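Local coordinates for protein endoglucanase A (Clostridium acetobutylicum, PDB 3IK2) that acts as a family 44 glycoside hydrolase, an endo-1,4-beta-glucanase that probably cuts internal beta-1,4-glucosidic bonds of cellulose, at residues T9-Q14 and D416-T421; T196-V201 and N236-W241; S230-F235 and W250-Y255; Y412-V417 and V433-G438. All blocks are in the same frame, centred on the assembly; numbering follows the deposited sequence.

Interaction 1. Residues T9-Q14 and D416-T421; sequences TNAEKQ and DVKCDT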
loop_
_atom_site.group_PDB
_atom_site.type_symbol
_atom_site.label_atom_id
_atom_site.label_comp_id
_atom_site.label_asym_id
_atom_site.label_seq_id
_atom_site.Cartn_x
_atom_site.Cartn_y
_atom_site.Cartn_z
ATOM N N THR A 9 -23.786 9.970 -11.575
ATOM C CA THR A 9 -23.369 8.577 -11.839
ATOM C C THR A 9 -22.929 8.327 -13.288
ATOM O O THR A 9 -22.482 7.227 -13.619
ATOM C CB THR A 9 -24.442 7.532 -11.425
ATOM O OG1 THR A 9 -25.617 7.714 -12.222
ATOM C CG2 THR A 9 -24.797 7.668 -9.935
ATOM N N ASN A 10 -23.035 9.366 -14.122
ATOM C CA ASN A 10 -22.682 9.303 -15.539
ATOM C C ASN A 10 -21.525 10.238 -15.866
ATOM O O ASN A 10 -21.210 10.447 -17.033
ATOM C CB ASN A 10 -23.905 9.638 -16.425
ATOM C CG ASN A 10 -23.760 9.137 -17.895
ATOM O OD1 ASN A 10 -24.016 9.888 -18.850
ATOM N ND2 ASN A 10 -23.366 7.876 -18.065
ATOM N N ALA A 11 -20.897 10.798 -14.832
ATOM C CA ALA A 11 -19.699 11.611 -14.998
ATOM C C ALA A 11 -18.519 11.146 -14.126
ATOM O O ALA A 11 -18.700 10.588 -13.004
ATOM C CB ALA A 11 -20.002 13.075 -14.706
ATOM N N GLU A 12 -17.323 11.423 -14.671
ATOM C CA GLU A 12 -16.015 11.202 -14.038
ATOM C C GLU A 12 -15.877 9.791 -13.482
ATOM O O GLU A 12 -15.375 9.594 -12.354
ATOM C CB GLU A 12 -15.740 12.239 -12.956
ATOM C CG GLU A 12 -15.973 13.687 -13.384
ATOM C CD GLU A 12 -15.910 14.669 -12.209
ATOM O OE1 GLU A 12 -15.171 14.416 -11.233
ATOM O OE2 GLU A 12 -16.595 15.715 -12.276
ATOM N N LYS A 13 -16.319 8.827 -14.291
ATOM C CA LYS A 13 -16.335 7.428 -13.911
ATOM C C LYS A 13 -14.912 6.899 -13.890
ATOM O O LYS A 13 -14.108 7.208 -14.778
ATOM C CB LYS A 13 -17.179 6.601 -14.885
ATOM C CG LYS A 13 -18.666 6.874 -14.812
ATOM C CD LYS A 13 -19.428 5.868 -15.640
ATOM C CE LYS A 13 -20.587 6.554 -16.324
ATOM N NZ LYS A 13 -21.829 5.726 -16.454
ATOM N N GLN A 14 -14.600 6.109 -12.879
ATOM C CA GLN A 14 -13.258 5.577 -12.733
ATOM C C GLN A 14 -13.368 4.181 -12.123
ATOM O O GLN A 14 -13.953 4.023 -11.054
ATOM C CB GLN A 14 -12.456 6.530 -11.830
ATOM C CG GLN A 14 -11.059 6.073 -11.429
ATOM C CD GLN A 14 -10.026 6.295 -12.509
ATOM O OE1 GLN A 14 -9.005 5.633 -12.529
ATOM N NE2 GLN A 14 -10.295 7.223 -13.421
ATOM N N ASP A 416 -15.960 4.299 -9.257
ATOM C CA ASP A 416 -16.071 5.610 -8.632
ATOM C C ASP A 416 -16.779 6.560 -9.597
ATOM O O ASP A 416 -16.546 6.502 -10.796
ATOM C CB ASP A 416 -14.682 6.159 -8.278
ATOM C CG ASP A 416 -14.727 7.587 -7.764
ATOM O OD1 ASP A 416 -14.363 8.496 -8.532
ATOM O OD2 ASP A 416 -15.147 7.810 -6.604
ATOM N N VAL A 417 -17.650 7.414 -9.066
ATOM C CA VAL A 417 -18.355 8.395 -9.879
ATOM C C VAL A 417 -18.227 9.762 -9.245
ATOM O O VAL A 417 -17.871 9.878 -8.076
ATOM C CB VAL A 417 -19.866 8.023 -10.145
ATOM C CG1 VAL A 417 -20.003 6.604 -10.816
ATOM C CG2 VAL A 417 -20.697 8.101 -8.880
ATOM N N LYS A 418 -18.492 10.793 -10.042
ATOM C CA LYS A 418 -18.509 12.173 -9.593
ATOM C C LYS A 418 -19.274 12.367 -8.285
ATOM O O LYS A 418 -20.449 12.066 -8.204
ATOM C CB LYS A 418 -19.119 13.065 -10.673
ATOM C CG LYS A 418 -19.283 14.506 -10.216
ATOM C CD LYS A 418 -19.709 15.369 -11.389
ATOM C CE LYS A 418 -20.299 16.703 -10.917
ATOM N NZ LYS A 418 -20.610 17.588 -12.097
ATOM N N CYS A 419 -18.582 12.901 -7.281
ATOM C CA CYS A 419 -19.139 13.112 -5.975
ATOM C C CYS A 419 -18.404 14.290 -5.374
ATOM O O CYS A 419 -17.369 14.126 -4.714
ATOM C CB CYS A 419 -18.969 11.874 -5.101
ATOM S SG CYS A 419 -19.932 11.936 -3.585
ATOM N N ASP A 420 -18.935 15.487 -5.636
ATOM C CA ASP A 420 -18.282 16.737 -5.230
ATOM C C ASP A 420 -18.963 17.315 -4.017
ATOM O O ASP A 420 -20.163 17.616 -4.050
ATOM C CB ASP A 420 -18.305 17.782 -6.355
ATOM C CG ASP A 420 -17.545 17.326 -7.601
ATOM O OD1 ASP A 420 -16.523 16.613 -7.463
ATOM O OD2 ASP A 420 -17.951 17.703 -8.722
ATOM N N THR A 421 -18.180 17.477 -2.954
ATOM C CA THR A 421 -18.635 18.152 -1.763
ATOM C C THR A 421 -18.268 19.638 -1.855
ATOM O O THR A 421 -17.244 19.992 -2.442
ATOM C CB THR A 421 -18.048 17.484 -0.489
ATOM O OG1 THR A 421 -18.659 18.038 0.672
ATOM C CG2 THR A 421 -16.547 17.650 -0.395
#
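Thr9-Gln14 is the end of the N-terminal strand 2-15, which runs antiparallel beside strand 415-421 in the mixed beta sheet standing next to the TIM-like barrel. The pairing is interrupted here. At Thr9 the hydroxyl turns to Ser462 OG and to a bound glycerol, while Thr9 CA and O lie against the branches of Val417. Thr9 O also takes a weak bond from Lys13 NZ at 3.3 Å, which brings the bent lysine chain back over its own segment. Ala11 O then accepts Lys418 N at 3.0 Å; the N-H is nearly straight (165°) but comes from above the carbonyl plane. Glu12 has positive phi (50°), inside the irregular stretch between the two bonded points, and sends its extended side chain obliquely across Lys418, where OE2 lies 3.3 Å from the lysine CD. The charged ends do not close: Glu12 OE2 is 4.4 Å from Lys418 NZ, too far for a salt bridge. Asp420 OD2 sits 4.3 Å from the same Glu12 OE2, so the lysine charge probably eases the repulsion between the two acids. Lys13 CA gives a C-H···O contact to Asp416 O at 3.3 Å, and regular pairing resumes at Gln14, a hydrogen-bonded pair with Asp416. Gln14 N donates to Asp416 O at 2.9 Å, and Asp416 N returns a 2.7 Å bond to Gln14 O, lying in its carbonyl plane.

Interaction 2. Residues T196-V201 and N236-W241; sequences TKCSEV and NSSPDW
Two flat groups, the carboxylate of Asp240 and the indole of Trp241, meet the opening turn of helix 198-215. The carboxylate is a two-pronged acceptor. Asp240 OD1 takes Cys198 N at 2.7 Å and Asp240 OD2 takes Ser199 N at 3.0 Å, each through the syn lone pair, with N-H angles of 158° and 164°. Lys197 CB and Cys198 CB press against the same group, the latter 3.4 Å from Asp240 OD2. On the indole, Cys198 SG approaches CE3 of Trp241 obliquely at 3.7 Å, a sulfur-aromatic contact.

Asp240 can do this because chi1 of 69° places its CG between the backbone N and the carbonyl carbon, and because it lies within a type I turn from Ser238 to Trp241. Lys197 is the N-cap residue of the helix, which forms part of the crossover from barrel strand 174-177 to strand 220-226. Because it holds the first two N-H groups after the N-cap, the Asp240 carboxylate sits at the positive end of the helix dipole, which would favour its ionised form. Inside the helix segment, Glu200 OE1 reaches back to Lys197 N, while OE2 of Glu200 pairs with Lys204.

Ser238 OG stands 3.0 Å from Thr196 O and 2.9 Å from Asp240 OD1, with one proton that could serve either acceptor. A water donates to Asp240 OD2 at 2.8 Å and bonds weakly to Ser199 OG. The hydroxyl of Thr196 turns away to Pro181 O.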
loop_
_atom_site.group_PDB
_atom_site.type_symbol
_atom_site.label_atom_id
_atom_site.label_comp_id
_atom_site.label_asym_id
_atom_site.label_seq_id
_atom_site.Cartn_x
_atom_site.Cartn_y
_atom_site.Cartn_z
ATOM N N THR A 196 23.349 3.453 -2.118
ATOM C CA THR A 196 22.809 2.845 -3.326
ATOM C C THR A 196 22.797 3.860 -4.474
ATOM O O THR A 196 22.294 4.956 -4.343
ATOM C CB THR A 196 21.373 2.344 -3.086
ATOM O OG1 THR A 196 21.315 1.639 -1.827
ATOM C CG2 THR A 196 20.904 1.481 -4.243
ATOM N N LYS A 197 23.356 3.482 -5.607
ATOM C CA LYS A 197 23.383 4.368 -6.741
ATOM C C LYS A 197 22.060 4.294 -7.499
ATOM O O LYS A 197 21.356 3.279 -7.460
ATOM C CB LYS A 197 24.535 4.001 -7.662
ATOM C CG LYS A 197 25.896 4.387 -7.137
ATOM C CD LYS A 197 26.942 3.913 -8.158
ATOM C CE LYS A 197 28.323 4.440 -7.867
ATOM N NZ LYS A 197 28.854 3.806 -6.634
ATOM N N CYS A 198 21.719 5.404 -8.152
ATOM C CA CYS A 198 20.591 5.447 -9.070
ATOM C C CYS A 198 20.783 4.385 -10.135
ATOM O O CYS A 198 19.872 3.619 -10.417
ATOM C CB CYS A 198 20.461 6.839 -9.718
ATOM S SG CYS A 198 20.152 8.100 -8.525
ATOM N N SER A 199 21.984 4.310 -10.695
ATOM C CA SER A 199 22.276 3.276 -11.713
ATOM C C SER A 199 22.188 1.836 -11.149
ATOM O O SER A 199 21.746 0.909 -11.852
ATOM C CB SER A 199 23.658 3.506 -12.327
ATOM O OG SER A 199 24.658 3.207 -11.375
ATOM N N GLU A 200 22.605 1.662 -9.893
ATOM C CA GLU A 200 22.516 0.368 -9.230
ATOM C C GLU A 200 21.054 -0.094 -9.052
ATOM O O GLU A 200 20.692 -1.207 -9.445
ATOM C CB GLU A 200 23.253 0.397 -7.885
ATOM C CG GLU A 200 22.953 -0.826 -7.002
ATOM C CD GLU A 200 23.598 -0.756 -5.608
ATOM O OE1 GLU A 200 24.139 0.306 -5.242
ATOM O OE2 GLU A 200 23.545 -1.769 -4.880
ATOM N N VAL A 201 20.215 0.773 -8.486
ATOM C CA VAL A 201 18.794 0.429 -8.305
ATOM C C VAL A 201 18.081 0.081 -9.631
ATOM O O VAL A 201 17.317 -0.897 -9.704
ATOM C CB VAL A 201 17.993 1.501 -7.500
ATOM C CG1 VAL A 201 17.692 2.716 -8.307
ATOM C CG2 VAL A 201 16.678 0.904 -6.982
ATOM N N ASN A 236 17.379 9.771 -2.144
ATOM C CA ASN A 236 17.977 9.965 -0.812
ATOM C C ASN A 236 19.446 10.460 -0.903
ATOM O O ASN A 236 20.381 9.817 -0.383
ATOM C CB ASN A 236 17.861 8.656 -0.004
ATOM C CG ASN A 236 18.067 8.857 1.497
ATOM O OD1 ASN A 236 17.777 9.918 2.033
ATOM N ND2 ASN A 236 18.540 7.818 2.182
ATOM N N SER A 237 19.632 11.588 -1.590
ATOM C CA SER A 237 20.951 12.150 -1.892
ATOM C C SER A 237 21.933 11.103 -2.437
ATOM O O SER A 237 23.045 10.925 -1.939
ATOM C CB SER A 237 21.547 12.881 -0.688
ATOM O OG SER A 237 20.531 13.491 0.064
ATOM N N SER A 238 21.495 10.407 -3.476
ATOM C CA SER A 238 22.321 9.409 -4.118
ATOM C C SER A 238 23.585 10.066 -4.682
ATOM O O SER A 238 23.498 11.142 -5.292
ATOM C CB SER A 238 21.512 8.722 -5.208
ATOM O OG SER A 238 22.207 7.606 -5.716
ATOM N N PRO A 239 24.771 9.440 -4.460
ATOM C CA PRO A 239 26.014 10.025 -4.960
ATOM C C PRO A 239 26.037 10.244 -6.480
ATOM O O PRO A 239 26.690 11.181 -6.929
ATOM C CB PRO A 239 27.096 9.016 -4.517
ATOM C CG PRO A 239 26.339 7.752 -4.154
ATOM C CD PRO A 239 25.012 8.208 -3.681
ATOM N N ASP A 240 25.345 9.409 -7.262
ATOM C CA ASP A 240 25.329 9.591 -8.712
ATOM C C ASP A 240 24.137 10.418 -9.254
ATOM O O ASP A 240 24.028 10.609 -10.458
ATOM C CB ASP A 240 25.427 8.242 -9.443
ATOM C CG ASP A 240 24.167 7.380 -9.286
ATOM O OD1 ASP A 240 23.520 7.426 -8.250
ATOM O OD2 ASP A 240 23.841 6.613 -10.198
ATOM N N TRP A 241 23.269 10.920 -8.371
ATOM C CA TRP A 241 22.064 11.623 -8.834
ATOM C C TRP A 241 22.378 12.853 -9.716
ATOM O O TRP A 241 21.802 13.002 -10.795
ATOM C CB TRP A 241 21.091 11.948 -7.693
ATOM C CG TRP A 241 19.931 12.771 -8.162
ATOM C CD1 TRP A 241 19.606 14.052 -7.756
ATOM C CD2 TRP A 241 18.944 12.400 -9.144
ATOM N NE1 TRP A 241 18.480 14.477 -8.422
ATOM C CE2 TRP A 241 18.050 13.488 -9.268
ATOM C CE3 TRP A 241 18.735 11.253 -9.939
ATOM C CZ2 TRP A 241 16.961 13.474 -10.155
ATOM C CZ3 TRP A 241 17.665 11.243 -10.824
ATOM C CH2 TRP A 241 16.785 12.353 -10.916
HETATM O O HOH W 1 25.460 6.305 -12.437
#

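Interaction 3. Residues S230-F235 and W250-Y255; sequences SAFNDF and WFIDYY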
loop_
_atom_site.group_PDB
_atom_site.type_symbol
_atom_site.label_atom_id
_atom_site.label_comp_id
_atom_site.label_asym_id
_atom_site.label_seq_id
_atom_site.Cartn_x
_atom_site.Cartn_y
_atom_site.Cartn_z
ATOM N N SER A 230 11.952 11.838 0.084
ATOM C CA SER A 230 13.388 12.018 -0.123
ATOM C C SER A 230 13.982 11.077 -1.193
ATOM O O SER A 230 14.814 11.509 -2.013
ATOM C CB SER A 230 14.132 11.898 1.215
ATOM O OG SER A 230 15.511 11.722 0.983
ATOM N N ALA A 231 13.534 9.816 -1.199
ATOM C CA ALA A 231 13.891 8.860 -2.268
ATOM C C ALA A 231 13.217 9.142 -3.583
ATOM O O ALA A 231 13.793 8.866 -4.633
ATOM C CB ALA A 231 13.601 7.413 -1.838
ATOM N N PHE A 232 11.984 9.647 -3.552
ATOM C CA PHE A 232 11.273 10.045 -4.789
ATOM C C PHE A 232 12.038 11.157 -5.490
ATOM O O PHE A 232 11.973 11.302 -6.717
ATOM C CB PHE A 232 9.873 10.635 -4.509
ATOM C CG PHE A 232 8.947 9.756 -3.702
ATOM C CD1 PHE A 232 7.711 10.272 -3.272
ATOM C CD2 PHE A 232 9.278 8.418 -3.368
ATOM C CE1 PHE A 232 6.821 9.480 -2.520
ATOM C CE2 PHE A 232 8.398 7.632 -2.609
ATOM C CZ PHE A 232 7.167 8.165 -2.180
ATOM N N ASN A 233 12.714 11.967 -4.678
ATOM C CA ASN A 233 13.209 13.272 -5.090
ATOM C C ASN A 233 14.569 13.077 -5.756
ATOM O O ASN A 233 14.695 13.201 -6.985
ATOM C CB ASN A 233 13.215 14.205 -3.848
ATOM C CG ASN A 233 13.750 15.625 -4.124
ATOM O OD1 ASN A 233 14.059 16.373 -3.173
ATOM N ND2 ASN A 233 13.855 15.998 -5.382
ATOM N N ASP A 234 15.566 12.701 -4.960
ATOM C CA ASP A 234 16.927 12.533 -5.456
ATOM C C ASP A 234 17.540 11.210 -5.007
ATOM O O ASP A 234 18.759 11.078 -4.856
ATOM C CB ASP A 234 17.797 13.746 -5.068
ATOM C CG ASP A 234 17.887 13.985 -3.566
ATOM O OD1 ASP A 234 18.554 14.957 -3.170
ATOM O OD2 ASP A 234 17.299 13.241 -2.756
ATOM N N PHE A 235 16.667 10.207 -4.856
ATOM C CA PHE A 235 17.045 8.864 -4.366
ATOM C C PHE A 235 17.866 8.934 -3.076
ATOM O O PHE A 235 18.897 8.250 -2.925
ATOM C CB PHE A 235 17.716 8.034 -5.467
ATOM C CG PHE A 235 17.681 6.529 -5.220
ATOM C CD1 PHE A 235 16.492 5.885 -4.855
ATOM C CD2 PHE A 235 18.835 5.771 -5.347
ATOM C CE1 PHE A 235 16.449 4.487 -4.648
ATOM C CE2 PHE A 235 18.813 4.377 -5.120
ATOM C CZ PHE A 235 17.623 3.743 -4.762
ATOM N N TRP A 250 12.801 14.831 -10.899
ATOM C CA TRP A 250 13.085 13.994 -9.729
ATOM C C TRP A 250 13.433 12.574 -10.118
ATOM O O TRP A 250 13.407 12.230 -11.306
ATOM C CB TRP A 250 11.947 14.049 -8.675
ATOM C CG TRP A 250 10.554 13.588 -9.105
ATOM C CD1 TRP A 250 10.106 13.380 -10.385
ATOM C CD2 TRP A 250 9.420 13.368 -8.248
ATOM N NE1 TRP A 250 8.782 12.990 -10.367
ATOM C CE2 TRP A 250 8.331 12.991 -9.077
ATOM C CE3 TRP A 250 9.216 13.444 -6.855
ATOM C CZ2 TRP A 250 7.043 12.703 -8.560
ATOM C CZ3 TRP A 250 7.926 13.141 -6.344
ATOM C CH2 TRP A 250 6.871 12.772 -7.200
ATOM N N PHE A 251 13.809 11.765 -9.125
ATOM C CA PHE A 251 14.278 10.406 -9.387
ATOM C C PHE A 251 13.175 9.546 -9.994
ATOM O O PHE A 251 13.463 8.677 -10.772
ATOM C CB PHE A 251 14.905 9.758 -8.118
ATOM C CG PHE A 251 15.130 8.261 -8.242
ATOM C CD1 PHE A 251 16.304 7.761 -8.803
ATOM C CD2 PHE A 251 14.143 7.351 -7.830
ATOM C CE1 PHE A 251 16.502 6.356 -8.929
ATOM C CE2 PHE A 251 14.340 5.953 -7.976
ATOM C CZ PHE A 251 15.505 5.467 -8.516
ATOM N N ILE A 252 11.913 9.792 -9.638
ATOM C CA ILE A 252 10.766 9.071 -10.228
ATOM C C ILE A 252 10.722 9.094 -11.763
ATOM O O ILE A 252 10.454 8.059 -12.393
ATOM C CB ILE A 252 9.383 9.469 -9.529
ATOM C CG1 ILE A 252 9.257 8.741 -8.165
ATOM C CG2 ILE A 252 8.172 9.194 -10.469
ATOM C CD1 ILE A 252 8.094 9.151 -7.266
ATOM N N ASP A 253 11.000 10.260 -12.359
ATOM C CA ASP A 253 11.122 10.437 -13.826
ATOM C C ASP A 253 12.300 9.627 -14.408
ATOM O O ASP A 253 12.153 8.924 -15.372
ATOM C CB ASP A 253 11.341 11.930 -14.174
ATOM C CG ASP A 253 10.125 12.796 -13.857
ATOM O OD1 ASP A 253 9.022 12.241 -13.664
ATOM O OD2 ASP A 253 10.278 14.042 -13.802
ATOM N N TYR A 254 13.468 9.756 -13.800
ATOM C CA TYR A 254 14.628 8.967 -14.162
ATOM C C TYR A 254 14.272 7.495 -14.146
ATOM O O TYR A 254 14.614 6.762 -15.085
ATOM C CB TYR A 254 15.783 9.231 -13.199
ATOM C CG TYR A 254 16.952 8.238 -13.301
ATOM C CD1 TYR A 254 17.954 8.385 -14.258
ATOM C CD2 TYR A 254 17.044 7.151 -12.417
ATOM C CE1 TYR A 254 19.025 7.439 -14.336
ATOM C CE2 TYR A 254 18.088 6.246 -12.474
ATOM C CZ TYR A 254 19.073 6.396 -13.424
ATOM O OH TYR A 254 20.083 5.475 -13.433
ATOM N N TYR A 255 13.636 7.064 -13.059
ATOM C CA TYR A 255 13.349 5.656 -12.867
ATOM C C TYR A 255 12.341 5.144 -13.896
ATOM O O TYR A 255 12.596 4.119 -14.527
ATOM C CB TYR A 255 12.874 5.375 -11.431
ATOM C CG TYR A 255 12.567 3.898 -11.185
ATOM C CD1 TYR A 255 13.591 2.973 -10.994
ATOM C CD2 TYR A 255 11.250 3.443 -11.146
ATOM C CE1 TYR A 255 13.317 1.628 -10.768
ATOM C CE2 TYR A 255 10.954 2.102 -10.925
ATOM C CZ TYR A 255 11.994 1.201 -10.727
ATOM O OH TYR A 255 11.697 -0.121 -10.510
#
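Phe235 and Phe251 form the apolar centre, an offset stack with centroids 4.5 Å apart and planes tilted by 16°. Both have CG anti to the backbone N; the side chains run alongside, pointing the same way, and the rings overlap face on face, displaced toward the rim. Phe235 CB makes a CH-pi contact over the Phe251 face, 4.0 Å from its centroid. Next outward, Phe232 CB rests on Ile252 CD1 (3.6 Å) and Trp250 CZ3 (3.7 Å), both from the same side.

Around this, Phe235 leaves the helix with positive phi, and the carbonyls of Phe232 and Asn233, near its end, turn to the first N-H groups of helix 251-266. Asn233 O receives Phe251 N at 2.7 Å, the donor well above the carbonyl plane, and Phe232 O receives Ile252 N at 3.3 Å, in plane. At the edge, Trp250 NE1 reaches Asp253 OD1 weakly, and Ser338 OG bonds to both.

The short helical segments make 64° between their directions, 230-234 belonging to the connection from barrel strand 220-226 to helix 251-266. Helix 198-215 packs on the phenyl pair through Val201, helix 331-342 covers Trp250 and Phe232 through Val335 and Leu331, and Trp241 of helix 241-245 touches Phe251.

Interaction 4. Residues Y412-V417 and V433-G438; sequences YGDTDV and VTSNDG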
loop_
_atom_site.group_PDB
_atom_site.type_symbol
_atom_site.label_atom_id
_atom_site.label_comp_id
_atom_site.label_asym_id
_atom_site.label_seq_id
_atom_site.Cartn_x
_atom_site.Cartn_y
_atom_site.Cartn_z
ATOM N N TYR A 412 -18.451 -2.017 -0.938
ATOM C CA TYR A 412 -18.412 -0.803 -1.729
ATOM C C TYR A 412 -18.477 -1.124 -3.235
ATOM O O TYR A 412 -18.226 -2.266 -3.643
ATOM C CB TYR A 412 -17.135 -0.031 -1.346
ATOM C CG TYR A 412 -17.179 1.422 -1.733
ATOM C CD1 TYR A 412 -18.129 2.268 -1.186
ATOM C CD2 TYR A 412 -16.295 1.936 -2.676
ATOM C CE1 TYR A 412 -18.209 3.592 -1.553
ATOM C CE2 TYR A 412 -16.359 3.276 -3.044
ATOM C CZ TYR A 412 -17.310 4.093 -2.464
ATOM O OH TYR A 412 -17.394 5.411 -2.819
ATOM N N GLY A 413 -18.837 -0.141 -4.056
ATOM C CA GLY A 413 -18.920 -0.330 -5.516
ATOM C C GLY A 413 -17.549 -0.441 -6.180
ATOM O O GLY A 413 -16.550 -0.133 -5.575
ATOM N N ASP A 414 -17.523 -0.867 -7.433
ATOM C CA ASP A 414 -16.300 -1.071 -8.191
ATOM C C ASP A 414 -16.024 0.091 -9.148
ATOM O O ASP A 414 -15.001 0.116 -9.818
ATOM C CB ASP A 414 -16.369 -2.396 -8.967
ATOM C CG ASP A 414 -17.566 -2.468 -9.918
ATOM O OD1 ASP A 414 -18.307 -1.473 -10.086
ATOM O OD2 ASP A 414 -17.785 -3.537 -10.511
ATOM N N THR A 415 -16.936 1.060 -9.205
ATOM C CA THR A 415 -16.783 2.195 -10.129
ATOM C C THR A 415 -17.012 3.496 -9.399
ATOM O O THR A 415 -18.127 3.762 -8.981
ATOM C CB THR A 415 -17.782 2.116 -11.307
ATOM O OG1 THR A 415 -17.870 0.765 -11.766
ATOM C CG2 THR A 415 -17.360 3.026 -12.464
ATOM N N ASP A 416 -15.960 4.299 -9.257
ATOM C CA ASP A 416 -16.071 5.610 -8.632
ATOM C C ASP A 416 -16.779 6.560 -9.597
ATOM O O ASP A 416 -16.546 6.502 -10.796
ATOM C CB ASP A 416 -14.682 6.159 -8.278
ATOM C CG ASP A 416 -14.727 7.587 -7.764
ATOM O OD1 ASP A 416 -14.363 8.496 -8.532
ATOM O OD2 ASP A 416 -15.147 7.810 -6.604
ATOM N N VAL A 417 -17.650 7.414 -9.066
ATOM C CA VAL A 417 -18.355 8.395 -9.879
ATOM C C VAL A 417 -18.227 9.762 -9.245
ATOM O O VAL A 417 -17.871 9.878 -8.076
ATOM C CB VAL A 417 -19.866 8.023 -10.145
ATOM C CG1 VAL A 417 -20.003 6.604 -10.816
ATOM C CG2 VAL A 417 -20.697 8.101 -8.880
ATOM N N VAL A 433 -20.654 3.183 -8.084
ATOM C CA VAL A 433 -21.700 2.326 -8.628
ATOM C C VAL A 433 -21.071 0.926 -8.769
ATOM O O VAL A 433 -19.867 0.785 -8.664
ATOM C CB VAL A 433 -22.323 2.982 -9.919
ATOM C CG1 VAL A 433 -22.825 1.975 -10.855
ATOM C CG2 VAL A 433 -23.453 3.968 -9.540
ATOM N N THR A 434 -21.888 -0.106 -8.939
ATOM C CA THR A 434 -21.412 -1.478 -9.068
ATOM C C THR A 434 -21.748 -1.923 -10.499
ATOM O O THR A 434 -22.923 -1.914 -10.900
ATOM C CB THR A 434 -22.059 -2.384 -7.979
ATOM O OG1 THR A 434 -21.773 -1.846 -6.673
ATOM C CG2 THR A 434 -21.558 -3.829 -8.063
ATOM N N SER A 435 -20.715 -2.270 -11.268
ATOM C CA SER A 435 -20.840 -2.486 -12.722
ATOM C C SER A 435 -21.851 -3.555 -13.151
ATOM O O SER A 435 -22.437 -3.451 -14.229
ATOM C CB SER A 435 -19.489 -2.827 -13.323
ATOM O OG SER A 435 -19.039 -4.045 -12.756
ATOM N N ASN A 436 -22.065 -4.566 -12.322
ATOM C CA ASN A 436 -23.110 -5.542 -12.596
ATOM C C ASN A 436 -24.342 -5.527 -11.664
ATOM O O ASN A 436 -25.151 -6.459 -11.673
ATOM C CB ASN A 436 -22.516 -6.948 -12.732
ATOM C CG ASN A 436 -21.683 -7.362 -11.534
ATOM O OD1 ASN A 436 -21.915 -6.918 -10.400
ATOM N ND2 ASN A 436 -20.703 -8.259 -11.782
ATOM N N ASP A 437 -24.498 -4.479 -10.866
ATOM C CA ASP A 437 -25.742 -4.307 -10.090
ATOM C C ASP A 437 -26.217 -2.855 -10.052
ATOM O O ASP A 437 -25.860 -2.112 -9.136
ATOM C CB ASP A 437 -25.625 -4.855 -8.651
ATOM C CG ASP A 437 -26.941 -4.713 -7.869
ATOM O OD1 ASP A 437 -27.981 -4.531 -8.537
ATOM O OD2 ASP A 437 -26.943 -4.779 -6.613
ATOM N N GLY A 438 -27.028 -2.476 -11.039
ATOM C CA GLY A 438 -27.580 -1.117 -11.139
ATOM C C GLY A 438 -28.559 -0.684 -10.055
ATOM O O GLY A 438 -28.791 0.516 -9.868
HETATM O O HOH W 2 -20.960 -3.521 -4.529
#
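Backbone bonds join Thr415 and Val433 as an antiparallel hydrogen-bonded pair: Val433 N gives to Thr415 O at 2.7 Å, and Thr415 N to Val433 O at 3.0 Å, nearly along the C=O axis. Asp414 N also reaches Val433 O, weakly, so that carbonyl takes two donors and two residues face one.

This is a classic beta bulge at the open end of the hairpin made by strands 415-421 and 427-433. Beyond it a type I turn, Thr434 to Asp437, leads to strand 440-447.

The side-chain bonds centre on the Asp414 carboxylate, whose CG stands between the backbone N and the carbonyl carbon (chi1 58°) and so reaches Ser435. OD2 of Asp414 accepts Ser435 OG at 2.6 Å and OD1 accepts Ser435 N at 2.8 Å, both through syn lone pairs. Thr415 OG1 donates to Asp414 OD1, at 2.8 Å from well above the carboxylate plane. These donors probably offset the closeness of Asp414 OD1 to the acceptor Val433 O, 3.1 Å away.

One water donates to Tyr412 O and bonds Thr434 OG1. Apolar contact is looser: Val417 CG1 lies 4.4 Å from Val433 CB, with Val417 also on Ile7 and Val433 on Thr9 of strand 2-15.

From the N terminus, residues 9-14, on the first strand, wait some 400 residues for their partner, so interaction 1 spans the whole barrel and binds the chain's beginning to the C-terminal sheet. Within that span, interactions 2 and 3 alternate along the sequence: 196-201 opens, 230-235 opens, 236-241 closes the first and 250-255 the second. They touch, Trp241 and Val201 packing on interaction 3, and together tie helices on one flank of the barrel. Interaction 4 opens at 412-417, where interaction 1 ends, sharing Asp416 and Val417, and closes locally at 433-438. Its centre is about 43 Å from that of interaction 2, across the molecule.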